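PDB 4RXL: molybdenum ABC transporter, periplasmic molybdenum-binding protein from Vibrio cholerae, which binds tungstate and probably molybdate, as the periplasmic solute-binding component (ModA) of an ABC transporter that takes up such oxyanions. Local coordinates for residues L157-V160 against E161-E164; D204-A207 against S208-V212; R216-A219 against A220-L224. All coordinates share one frame; numbering follows the deposited sequence. Where two conformers were deposited one is given.

Interaction 1: residues L157-V160 against E161-E164; sequences LALV and ERGE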
loop_
_atom_site.group_PDB
_atom_site.type_symbol
_atom_site.label_atom_id
_atom_site.label_comp_id
_atom_site.label_asym_id
_atom_site.label_seq_id
_atom_site.Cartn_x
_atom_site.Cartn_y
_atom_site.Cartn_z
ATOM N N LEU A 157 9.857 3.404 -0.201
ATOM C CA LEU A 157 10.544 3.029 1.031
ATOM C C LEU A 157 12.045 2.798 0.835
ATOM O O LEU A 157 12.854 3.338 1.592
ATOM C CB LEU A 157 9.891 1.772 1.618
ATOM C CG LEU A 157 10.506 1.189 2.893
ATOM C CD1 LEU A 157 10.330 2.141 4.057
ATOM C CD2 LEU A 157 9.864 -0.142 3.194
ATOM N N ALA A 158 12.430 2.054 -0.206
ATOM C CA ALA A 158 13.845 1.729 -0.413
ATOM C C ALA A 158 14.714 2.958 -0.673
ATOM O O ALA A 158 15.886 2.955 -0.325
ATOM C CB ALA A 158 13.995 0.746 -1.559
ATOM N N LEU A 159 14.161 3.986 -1.318
ATOM C CA LEU A 159 14.911 5.239 -1.561
ATOM C C LEU A 159 15.299 5.915 -0.244
ATOM O O LEU A 159 16.380 6.473 -0.097
ATOM C CB LEU A 159 14.095 6.232 -2.398
ATOM C CG LEU A 159 13.941 5.959 -3.888
ATOM C CD1 LEU A 159 13.009 6.988 -4.510
ATOM C CD2 LEU A 159 15.310 5.936 -4.578
ATOM N N VAL A 160 14.369 5.848 0.706
ATOM C CA VAL A 160 14.568 6.406 2.023
ATOM C C VAL A 160 15.567 5.536 2.796
ATOM O O VAL A 160 16.479 6.070 3.419
ATOM C CB VAL A 160 13.234 6.593 2.795
ATOM C CG1 VAL A 160 13.471 7.386 4.076
ATOM C CG2 VAL A 160 12.236 7.322 1.899
ATOM N N GLU A 161 15.397 4.210 2.743
ATOM C CA GLU A 161 16.333 3.272 3.379
ATOM C C GLU A 161 17.764 3.487 2.907
ATOM O O GLU A 161 18.717 3.444 3.700
ATOM C CB GLU A 161 15.917 1.828 3.120
ATOM C CG GLU A 161 14.617 1.427 3.780
ATOM C CD GLU A 161 14.256 -0.027 3.519
ATOM O OE1 GLU A 161 14.580 -0.544 2.420
ATOM O OE2 GLU A 161 13.635 -0.646 4.410
ATOM N N ARG A 162 17.928 3.718 1.609
ATOM C CA ARG A 162 19.272 3.981 1.048
ATOM C C ARG A 162 19.796 5.391 1.311
ATOM O O ARG A 162 20.946 5.686 1.022
ATOM C CB ARG A 162 19.292 3.693 -0.454
ATOM C CG ARG A 162 18.992 2.238 -0.780
ATOM C CD ARG A 162 19.515 1.863 -2.156
ATOM N NE ARG A 162 18.774 2.506 -3.244
ATOM C CZ ARG A 162 17.583 2.110 -3.692
ATOM N NH1 ARG A 162 16.948 1.078 -3.137
ATOM N NH2 ARG A 162 17.011 2.764 -4.701
ATOM N N GLY A 163 18.965 6.280 1.833
ATOM C CA GLY A 163 19.386 7.634 2.108
ATOM C C GLY A 163 19.383 8.525 0.891
ATOM O O GLY A 163 19.903 9.616 0.956
ATOM N N GLU A 164 18.763 8.087 -0.208
ATOM C CA GLU A 164 18.771 8.885 -1.433
ATOM C C GLU A 164 17.752 10.002 -1.297
ATOM O O GLU A 164 17.987 11.121 -1.780
ATOM C CB GLU A 164 18.498 8.030 -2.675
ATOM C CG GLU A 164 19.596 7.021 -2.986
ATOM C CD GLU A 164 19.205 5.996 -4.049
ATOM O OE1 GLU A 164 18.616 6.374 -5.089
ATOM O OE2 GLU A 164 19.502 4.798 -3.849
#
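Arg162 folds back over the last turn of helix 153-161 and lies across Ala158, four residues earlier. Its CB rests on Ala158 O, and CG settles closer to the same oxygen, at 3.2 Å. A bend at chi3 (-69°) then turns the guanidinium back along the helix, where one of its faces lies over Ala158 O. At the tip the two branches part: NH1 meets Ala158 CB at 3.4 Å, while NH2 reaches Leu159 CD2. That methyl is shared, for Glu164 OE1 also touches CD2, the side chains of Leu159 and Glu164 crossing at about a right angle. Arg162 NE donates to Glu164 OE2 in a salt bridge whose 2.5 Å is shorter than expected and of doubtful exactness; NH2 adds only a weak bond to OE2.

The helix itself ends in a Schellman motif. Gly163, with positive phi, donates N to Val160 O at 3.0 Å from above the carbonyl plane, and Glu164 N donates to Leu159 O at 2.9 Å. Glu161 lies on another flank, its CG 3.4 Å from Leu157 O and its OE2 hydrogen-bonded to Ser178 OG. The helix C-terminus thus places a cationic head over one carbonyl oxygen, probably favourable to the positive charge, and Glu164 probably balances much of it.

Interaction 2: residues D204-A207 against S208-V212; sequences DKAA and SAEWV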
loop_
_atom_site.group_PDB
_atom_site.type_symbol
_atom_site.label_atom_id
_atom_site.label_comp_id
_atom_site.label_asym_id
_atom_site.label_seq_id
_atom_site.Cartn_x
_atom_site.Cartn_y
_atom_site.Cartn_z
ATOM N N ASP A 204 -14.858 -18.288 -9.585
ATOM C CA ASP A 204 -15.666 -19.043 -8.652
ATOM C C ASP A 204 -15.015 -20.371 -8.243
ATOM O O ASP A 204 -15.693 -21.271 -7.732
ATOM C CB ASP A 204 -17.057 -19.299 -9.267
ATOM C CG ASP A 204 -17.011 -20.223 -10.493
ATOM O OD1 ASP A 204 -15.899 -20.552 -10.971
ATOM O OD2 ASP A 204 -18.094 -20.625 -10.979
ATOM N N LYS A 205 -13.723 -20.523 -8.490
ATOM C CA LYS A 205 -13.044 -21.764 -8.134
ATOM C C LYS A 205 -13.180 -21.988 -6.645
ATOM O O LYS A 205 -13.115 -21.031 -5.864
ATOM C CB LYS A 205 -11.565 -21.697 -8.490
ATOM C CG LYS A 205 -11.250 -21.687 -9.975
ATOM C CD LYS A 205 -9.766 -21.428 -10.174
ATOM C CE LYS A 205 -9.337 -21.590 -11.619
ATOM N NZ LYS A 205 -7.916 -21.160 -11.750
ATOM N N ALA A 206 -13.347 -23.245 -6.255
ATOM C CA ALA A 206 -13.530 -23.593 -4.853
ATOM C C ALA A 206 -12.312 -23.161 -4.049
ATOM O O ALA A 206 -12.446 -22.638 -2.947
ATOM C CB ALA A 206 -13.769 -25.077 -4.702
ATOM N N ALA A 207 -11.129 -23.380 -4.612
ATOM C CA ALA A 207 -9.884 -22.994 -3.966
ATOM C C ALA A 207 -9.814 -21.493 -3.715
ATOM O O ALA A 207 -9.307 -21.093 -2.674
ATOM C CB ALA A 207 -8.689 -23.439 -4.798
ATOM N N SER A 208 -10.288 -20.669 -4.661
ATOM C CA SER A 208 -10.324 -19.196 -4.474
ATOM C C SER A 208 -11.254 -18.855 -3.298
ATOM O O SER A 208 -10.937 -17.980 -2.471
ATOM C CB SER A 208 -10.808 -18.448 -5.735
ATOM O OG SER A 208 -9.977 -18.640 -6.888
ATOM N N ALA A 209 -12.405 -19.529 -3.238
ATOM C CA ALA A 209 -13.382 -19.300 -2.155
ATOM C C ALA A 209 -12.859 -19.674 -0.753
ATOM O O ALA A 209 -13.113 -18.952 0.233
ATOM C CB ALA A 209 -14.687 -20.042 -2.448
ATOM N N GLU A 210 -12.152 -20.802 -0.659
ATOM C CA GLU A 210 -11.554 -21.241 0.613
ATOM C C GLU A 210 -10.428 -20.295 1.068
ATOM O O GLU A 210 -10.295 -20.012 2.253
ATOM C CB GLU A 210 -11.039 -22.669 0.511
ATOM C CG GLU A 210 -12.161 -23.679 0.295
ATOM C CD GLU A 210 -11.672 -25.088 0.032
ATOM O OE1 GLU A 210 -12.459 -25.879 -0.539
ATOM O OE2 GLU A 210 -10.516 -25.405 0.394
ATOM N N TRP A 211 -9.634 -19.800 0.133
ATOM C CA TRP A 211 -8.638 -18.777 0.475
ATOM C C TRP A 211 -9.281 -17.525 1.059
ATOM O O TRP A 211 -8.826 -16.981 2.075
ATOM C CB TRP A 211 -7.792 -18.379 -0.743
ATOM C CG TRP A 211 -6.374 -18.732 -0.577
ATOM C CD1 TRP A 211 -5.718 -19.830 -1.076
ATOM C CD2 TRP A 211 -5.414 -18.002 0.182
ATOM N NE1 TRP A 211 -4.397 -19.813 -0.679
ATOM C CE2 TRP A 211 -4.190 -18.702 0.097
ATOM C CE3 TRP A 211 -5.468 -16.827 0.925
ATOM C CZ2 TRP A 211 -3.039 -18.252 0.729
ATOM C CZ3 TRP A 211 -4.322 -16.383 1.545
ATOM C CH2 TRP A 211 -3.133 -17.090 1.453
ATOM N N VAL A 212 -10.324 -17.060 0.384
ATOM C CA VAL A 212 -11.052 -15.857 0.796
ATOM C C VAL A 212 -11.632 -16.053 2.212
ATOM O O VAL A 212 -11.516 -15.163 3.070
ATOM C CB VAL A 212 -12.129 -15.508 -0.259
ATOM C CG1 VAL A 212 -13.120 -14.475 0.267
ATOM C CG2 VAL A 212 -11.449 -15.017 -1.536
#
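Ser208 overlaps Lys205 at the start of helix 206-215: its CB lies 3.5 Å from Lys205 O, and its OG comes alongside Lys205 CB at 3.8 Å. With OG beside its own backbone N (chi1 -61°), the hydroxyl is turned back toward the residues that precede the helix, where it bonds to Asn203 OD1. The same oxygen of Asn203 receives Lys205 N, so one side-chain amide ties together the N-cap residue and the first turn. Lys205 itself stretches its chain away from the helix to form a salt bridge with Asp54.

The opening turn is built on three backbone bonds. Ala209 N donates to Lys205 O at 3.1 Å in the carbonyl plane, Glu210 N to Ala206 O at 2.9 Å, and Trp211 N to Ala207 O at 3.1 Å. Side-chain carbons gather round these acceptors. Glu210 lays CG 3.4 Å from Ala206 O before its extended chain carries the carboxylate onward, and Ala209 CB also lies 3.5 Å from Ala206 O. Trp211 brings CB to 3.7 Å from Ala207 O, which lies at the edge of the indole, near its plane. Beyond this turn the indole packs on Leu6, Val22 and Leu55 and meets the ring of Tyr25 with the planes at about 45°.

The bonds to Asn203 and Asp54 therefore tie the polar start of the helix to neighbouring segments, while Trp211 and Val212, the latter on Leu199 and Leu55, are buried against the strands, and the backbone hydrogen bonds join the two.

Interaction 3: residues R216-A219 against A220-L224; sequences RSDA and AQQIL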
loop_
_atom_site.group_PDB
_atom_site.type_symbol
_atom_site.label_atom_id
_atom_site.label_comp_id
_atom_site.label_asym_id
_atom_site.label_seq_id
_atom_site.Cartn_x
_atom_site.Cartn_y
_atom_site.Cartn_z
ATOM N N ARG A 216 -10.571 -13.732 5.584
ATOM C CA ARG A 216 -11.586 -13.017 6.359
ATOM C C ARG A 216 -11.710 -13.566 7.787
ATOM O O ARG A 216 -12.418 -12.993 8.612
ATOM C CB ARG A 216 -12.950 -13.103 5.646
ATOM C CG ARG A 216 -12.988 -12.416 4.282
ATOM C CD ARG A 216 -14.125 -12.925 3.403
ATOM N NE ARG A 216 -15.438 -12.416 3.801
ATOM C CZ ARG A 216 -16.568 -12.658 3.136
ATOM N NH1 ARG A 216 -16.556 -13.398 2.035
ATOM N NH2 ARG A 216 -17.711 -12.153 3.572
ATOM N N SER A 217 -11.023 -14.676 8.080
ATOM C CA SER A 217 -11.106 -15.325 9.393
ATOM C C SER A 217 -10.273 -14.639 10.468
ATOM O O SER A 217 -9.332 -13.906 10.178
ATOM C CB SER A 217 -10.641 -16.783 9.310
ATOM O OG SER A 217 -9.223 -16.859 9.182
ATOM N N ASP A 218 -10.615 -14.921 11.719
ATOM C CA ASP A 218 -9.909 -14.345 12.876
ATOM C C ASP A 218 -8.404 -14.613 12.820
ATOM O O ASP A 218 -7.617 -13.732 13.126
ATOM C CB ASP A 218 -10.499 -14.903 14.194
ATOM C CG ASP A 218 -9.928 -14.225 15.450
ATOM O OD1 ASP A 218 -9.540 -13.035 15.387
ATOM O OD2 ASP A 218 -9.881 -14.893 16.507
ATOM N N ALA A 219 -8.023 -15.837 12.437
ATOM C CA ALA A 219 -6.613 -16.218 12.328
ATOM C C ALA A 219 -5.840 -15.305 11.387
ATOM O O ALA A 219 -4.748 -14.833 11.718
ATOM C CB ALA A 219 -6.496 -17.656 11.864
ATOM N N ALA A 220 -6.424 -15.000 10.239
ATOM C CA ALA A 220 -5.769 -14.138 9.266
ATOM C C ALA A 220 -5.754 -12.690 9.777
ATOM O O ALA A 220 -4.795 -11.957 9.580
ATOM C CB ALA A 220 -6.462 -14.207 7.911
ATOM N N GLN A 221 -6.845 -12.281 10.421
ATOM C CA GLN A 221 -6.920 -10.916 10.923
ATOM C C GLN A 221 -5.890 -10.686 12.015
ATOM O O GLN A 221 -5.333 -9.601 12.065
ATOM C CB GLN A 221 -8.341 -10.598 11.413
ATOM C CG GLN A 221 -9.362 -10.527 10.275
ATOM C CD GLN A 221 -9.076 -9.402 9.278
ATOM O OE1 GLN A 221 -8.930 -8.250 9.679
ATOM N NE2 GLN A 221 -8.991 -9.734 7.973
ATOM N N GLN A 222 -5.610 -11.703 12.824
ATOM C CA GLN A 222 -4.593 -11.564 13.877
ATOM C C GLN A 222 -3.216 -11.376 13.238
ATOM O O GLN A 222 -2.441 -10.542 13.683
ATOM C CB GLN A 222 -4.609 -12.735 14.866
ATOM C CG GLN A 222 -5.708 -12.620 15.906
ATOM C CD GLN A 222 -5.743 -13.809 16.856
ATOM O OE1 GLN A 222 -5.358 -14.928 16.487
ATOM N NE2 GLN A 222 -6.211 -13.584 18.079
ATOM N N ILE A 223 -2.933 -12.107 12.162
ATOM C CA ILE A 223 -1.668 -11.917 11.444
ATOM C C ILE A 223 -1.577 -10.515 10.856
ATOM O O ILE A 223 -0.563 -9.849 11.029
ATOM C CB ILE A 223 -1.468 -13.024 10.394
ATOM C CG1 ILE A 223 -1.141 -14.322 11.100
ATOM C CG2 ILE A 223 -0.375 -12.620 9.409
ATOM C CD1 ILE A 223 -1.397 -15.572 10.283
ATOM N N LEU A 224 -2.624 -10.057 10.166
ATOM C CA LEU A 224 -2.639 -8.694 9.625
ATOM C C LEU A 224 -2.424 -7.691 10.754
ATOM O O LEU A 224 -1.659 -6.760 10.591
ATOM C CB LEU A 224 -3.960 -8.393 8.912
ATOM C CG LEU A 224 -4.118 -9.104 7.558
ATOM C CD1 LEU A 224 -5.571 -9.223 7.120
ATOM C CD2 LEU A 224 -3.288 -8.394 6.518
#
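With chi1 at 74°, Ser217 holds OG between its backbone N and carbonyl carbon, a setting that leaves the hydroxyl 3.5 Å from Ala220 N and 4.0 Å from Ala220 CB. The residue is the N-cap of helix 218-226, and its OG hydrogen-bonds to Tyr214 O in the helix before. Gln221 gains its position differently: a bend at chi2 (-63°) curls the chain back, CG lying 3.4 Å from Ser217 O, and its NE2 bonds to Leu215 O. Two polar side chains of the first turn thus reach back to carbonyls at the end of helix 206-215.

On the outer side, Asp218 and Gln222 approach more loosely. Asp218 OD1 touches Gln222 CG at 3.9 Å, and the carboxylate and amide planes stand 45° apart. Backbone bonds underlie both pairs, Gln221 N to Ser217 O at 3.0 Å and Gln222 N to Asp218 O at 2.9 Å; the next, Ile223 N to Ala219 O, is weak.

Inward, Ala220 and Ile223 pack on helix 15-28 and on Tyr214 of helix 206-215, while Leu224 rests against Ala17 and, on strand 78-91, Leu81.

In the fold
All three contacts are local, at helix ends: interaction 1 closes helix 153-161 at its C-terminus, and interactions 2 and 3 open the successive helices 206-215 and 218-226. The latter two have centres 17 Å apart on the same side of the chain's centre, whereas interaction 1 lies in the other lobe, its centre 38 Å from that of interaction 2 and 31 Å from that of interaction 3. Such a two-lobed arrangement, with tungstate bound between the lobes, is that of periplasmic binding proteins. Only interaction 1 approaches the pocket: Leu157 has its side chain about 9 Å from the tungstate and about 6 Å from that of Val153.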